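Local coordinates for protein phosphodiesterase (Salpingoeca rosetta, PDB 7D7P) that is a phosphodiesterase of the HD superfamily, an all-helical protein that holds zinc and magnesium ions, at residues V113-L123 with L136-H146. Residues are numbered along the deposited sequence; the frame is centred on the assembly and turned at random.
Sequences VMVLHTTYLLL and LLAMLIAALSH. With ZN (zinc ion), chain G.
A chi1 of 83° sets the His146 ring between its own backbone N and carbonyl carbon, where it meets Val115, whose CG2, anti to the carbonyl carbon, lies 3.5 Å from His146 CE1. The setting is the buried helical core of a phosphodiesterase domain of the HD superfamily, in which residues 113-123 and 136-145 run roughly antiparallel, their axes at 151° and 7.6 Å apart at closest approach. Alanine suits the closest point: Ala143 CB fits against the backbone of the other helix, 3.7 Å from Leu116 CA. Thr119 is polar but fits this apolar seam because its OG1 donates to Val115 O at 2.6 Å, sharing that carbonyl with Thr119 N from the opposite face. Leu116 fills the flank, its CD1 3.8 Å from Leu140 CD2 and its CD2 against the methyls of Leu144. At the other end, where the backbones stand farther apart, long apolar side chains span the gap, and Leu123 CD1 touches both Leu136 CD1 and Met139 CB; helix 245-260 also packs on Val115, Thr119 and Leu123. Histidine can serve two partners: His146 ND1 donates to Ala143 O, fixing the ring's rotation, while His146 NE2 binds the zinc ion at 2.2 Å, alongside His111, Asp147 and Asp260.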
# COMPACT_ATOMS: atom_id res chain seq x y z
N VAL A 113 -16.07 -25.60 -2.35
CA VAL A 113 -15.72 -26.27 -1.10
C VAL A 113 -14.77 -25.41 -0.27
O VAL A 113 -14.87 -25.37 0.96
CB VAL A 113 -15.13 -27.66 -1.39
CG1 VAL A 113 -14.75 -28.37 -0.09
CG2 VAL A 113 -16.11 -28.50 -2.19
N MET A 114 -13.85 -24.71 -0.94
CA MET A 114 -12.96 -23.79 -0.24
C MET A 114 -13.73 -22.70 0.48
O MET A 114 -13.40 -22.34 1.62
CB MET A 114 -11.97 -23.17 -1.23
CG MET A 114 -10.84 -24.09 -1.66
SD MET A 114 -9.59 -24.25 -0.37
CE MET A 114 -8.52 -22.86 -0.74
N VAL A 115 -14.78 -22.17 -0.15
CA VAL A 115 -15.55 -21.11 0.48
C VAL A 115 -16.42 -21.68 1.60
O VAL A 115 -16.63 -21.04 2.63
CB VAL A 115 -16.39 -20.36 -0.58
CG1 VAL A 115 -17.31 -19.34 0.08
CG2 VAL A 115 -15.46 -19.67 -1.56
N LEU A 116 -16.94 -22.90 1.41
CA LEU A 116 -17.68 -23.55 2.47
C LEU A 116 -16.80 -23.79 3.69
O LEU A 116 -17.18 -23.48 4.82
CB LEU A 116 -18.28 -24.87 1.98
CG LEU A 116 -18.80 -25.78 3.10
CD1 LEU A 116 -20.01 -25.15 3.78
CD2 LEU A 116 -19.13 -27.17 2.59
N HIS A 117 -15.60 -24.35 3.48
CA HIS A 117 -14.72 -24.65 4.59
C HIS A 117 -14.23 -23.39 5.29
O HIS A 117 -14.14 -23.34 6.52
CB HIS A 117 -13.54 -25.50 4.11
CG HIS A 117 -12.64 -25.96 5.22
ND1 HIS A 117 -11.56 -25.23 5.66
CD2 HIS A 117 -12.67 -27.08 5.98
CE1 HIS A 117 -10.96 -25.88 6.64
NE2 HIS A 117 -11.62 -27.00 6.86
N THR A 118 -13.90 -22.35 4.51
CA THR A 118 -13.44 -21.10 5.10
C THR A 118 -14.57 -20.41 5.87
O THR A 118 -14.33 -19.78 6.90
CB THR A 118 -12.88 -20.18 4.01
OG1 THR A 118 -11.90 -20.89 3.26
CG2 THR A 118 -12.25 -18.93 4.63
N THR A 119 -15.80 -20.52 5.37
CA THR A 119 -16.95 -20.00 6.11
C THR A 119 -17.12 -20.75 7.43
O THR A 119 -17.44 -20.14 8.46
CB THR A 119 -18.22 -20.11 5.27
OG1 THR A 119 -18.07 -19.35 4.07
CG2 THR A 119 -19.43 -19.59 6.05
N TYR A 120 -16.89 -22.06 7.42
CA TYR A 120 -16.95 -22.84 8.65
C TYR A 120 -15.87 -22.40 9.64
O TYR A 120 -16.11 -22.37 10.85
CB TYR A 120 -16.82 -24.32 8.31
CG TYR A 120 -16.06 -25.17 9.31
CD1 TYR A 120 -16.69 -25.67 10.44
CD2 TYR A 120 -14.73 -25.50 9.10
CE1 TYR A 120 -16.00 -26.45 11.35
CE2 TYR A 120 -14.04 -26.28 10.00
CZ TYR A 120 -14.68 -26.75 11.12
OH TYR A 120 -13.99 -27.54 12.01
N LEU A 121 -14.69 -22.02 9.13
CA LEU A 121 -13.64 -21.53 10.02
C LEU A 121 -14.00 -20.16 10.59
O LEU A 121 -13.79 -19.91 11.78
CB LEU A 121 -12.31 -21.46 9.27
CG LEU A 121 -11.68 -22.77 8.79
CD1 LEU A 121 -10.48 -22.49 7.89
CD2 LEU A 121 -11.26 -23.65 9.97
N LEU A 122 -14.54 -19.27 9.75
CA LEU A 122 -14.83 -17.91 10.20
C LEU A 122 -15.97 -17.88 11.21
O LEU A 122 -15.89 -17.16 12.21
CB LEU A 122 -15.15 -17.03 8.99
CG LEU A 122 -13.98 -16.69 8.06
CD1 LEU A 122 -14.49 -16.14 6.74
CD2 LEU A 122 -13.04 -15.70 8.72
N LEU A 123 -17.03 -18.65 10.96
CA LEU A 123 -18.18 -18.64 11.87
C LEU A 123 -17.81 -19.27 13.21
O LEU A 123 -18.26 -18.80 14.26
CB LEU A 123 -19.36 -19.37 11.24
CG LEU A 123 -19.98 -18.78 9.98
CD1 LEU A 123 -21.13 -19.65 9.50
CD2 LEU A 123 -20.44 -17.34 10.21
N LEU A 136 -27.04 -20.43 10.55
CA LEU A 136 -25.86 -21.27 10.36
C LEU A 136 -26.05 -22.23 9.19
O LEU A 136 -25.18 -22.36 8.33
CB LEU A 136 -25.54 -22.03 11.64
CG LEU A 136 -24.35 -23.00 11.58
CD1 LEU A 136 -23.06 -22.25 11.28
CD2 LEU A 136 -24.23 -23.78 12.88
N LEU A 137 -27.20 -22.91 9.16
CA LEU A 137 -27.51 -23.78 8.03
C LEU A 137 -27.55 -22.99 6.72
O LEU A 137 -27.09 -23.48 5.68
CB LEU A 137 -28.85 -24.49 8.27
CG LEU A 137 -29.42 -25.33 7.12
CD1 LEU A 137 -28.51 -26.52 6.82
CD2 LEU A 137 -30.83 -25.80 7.45
N ALA A 138 -28.09 -21.77 6.76
CA ALA A 138 -28.16 -20.95 5.56
C ALA A 138 -26.77 -20.55 5.07
O ALA A 138 -26.55 -20.46 3.85
CB ALA A 138 -28.99 -19.69 5.83
N MET A 139 -25.82 -20.32 5.98
CA MET A 139 -24.48 -19.93 5.56
C MET A 139 -23.76 -21.08 4.87
O MET A 139 -22.98 -20.86 3.94
CB MET A 139 -23.68 -19.42 6.75
CG MET A 139 -24.19 -18.09 7.30
SD MET A 139 -24.17 -16.78 6.06
CE MET A 139 -22.40 -16.56 5.86
N LEU A 140 -24.00 -22.32 5.33
CA LEU A 140 -23.38 -23.47 4.69
C LEU A 140 -23.91 -23.68 3.28
O LEU A 140 -23.13 -23.95 2.35
CB LEU A 140 -23.61 -24.73 5.53
CG LEU A 140 -23.10 -24.72 6.98
CD1 LEU A 140 -23.19 -26.11 7.60
CD2 LEU A 140 -21.67 -24.19 7.04
N ILE A 141 -25.22 -23.54 3.09
CA ILE A 141 -25.81 -23.70 1.76
C ILE A 141 -25.36 -22.57 0.84
O ILE A 141 -25.00 -22.81 -0.32
CB ILE A 141 -27.35 -23.77 1.86
CG1 ILE A 141 -27.77 -25.01 2.66
CG2 ILE A 141 -27.98 -23.77 0.48
CD1 ILE A 141 -29.26 -25.04 2.98
N ALA A 142 -25.37 -21.33 1.34
CA ALA A 142 -24.99 -20.19 0.51
C ALA A 142 -23.55 -20.29 0.05
O ALA A 142 -23.24 -19.99 -1.11
CB ALA A 142 -25.22 -18.89 1.28
N ALA A 143 -22.64 -20.71 0.95
CA ALA A 143 -21.23 -20.78 0.59
C ALA A 143 -20.98 -21.80 -0.51
O ALA A 143 -20.20 -21.54 -1.44
CB ALA A 143 -20.39 -21.12 1.83
N LEU A 144 -21.63 -22.96 -0.43
CA LEU A 144 -21.42 -23.99 -1.44
C LEU A 144 -22.11 -23.64 -2.76
O LEU A 144 -21.67 -24.09 -3.82
CB LEU A 144 -21.93 -25.33 -0.92
CG LEU A 144 -21.21 -26.61 -1.34
CD1 LEU A 144 -19.70 -26.45 -1.28
CD2 LEU A 144 -21.66 -27.73 -0.42
N SER A 145 -23.16 -22.83 -2.71
CA SER A 145 -23.98 -22.50 -3.87
C SER A 145 -23.62 -21.16 -4.49
O SER A 145 -24.25 -20.77 -5.49
CB SER A 145 -25.46 -22.50 -3.48
OG SER A 145 -25.86 -23.73 -2.92
N HIS A 146 -22.64 -20.44 -3.94
CA HIS A 146 -22.49 -19.02 -4.26
C HIS A 146 -22.00 -18.76 -5.68
O HIS A 146 -22.13 -17.63 -6.15
CB HIS A 146 -21.55 -18.36 -3.26
CG HIS A 146 -20.10 -18.53 -3.58
ND1 HIS A 146 -19.41 -19.69 -3.31
CD2 HIS A 146 -19.22 -17.70 -4.18
CE1 HIS A 146 -18.16 -19.56 -3.71
NE2 HIS A 146 -18.02 -18.36 -4.24
ZN ZN G . -16.58 -17.27 -5.49
O HOH W 1 -18.03 -15.28 -5.90
O HOH W 2 -15.04 -16.03 -6.81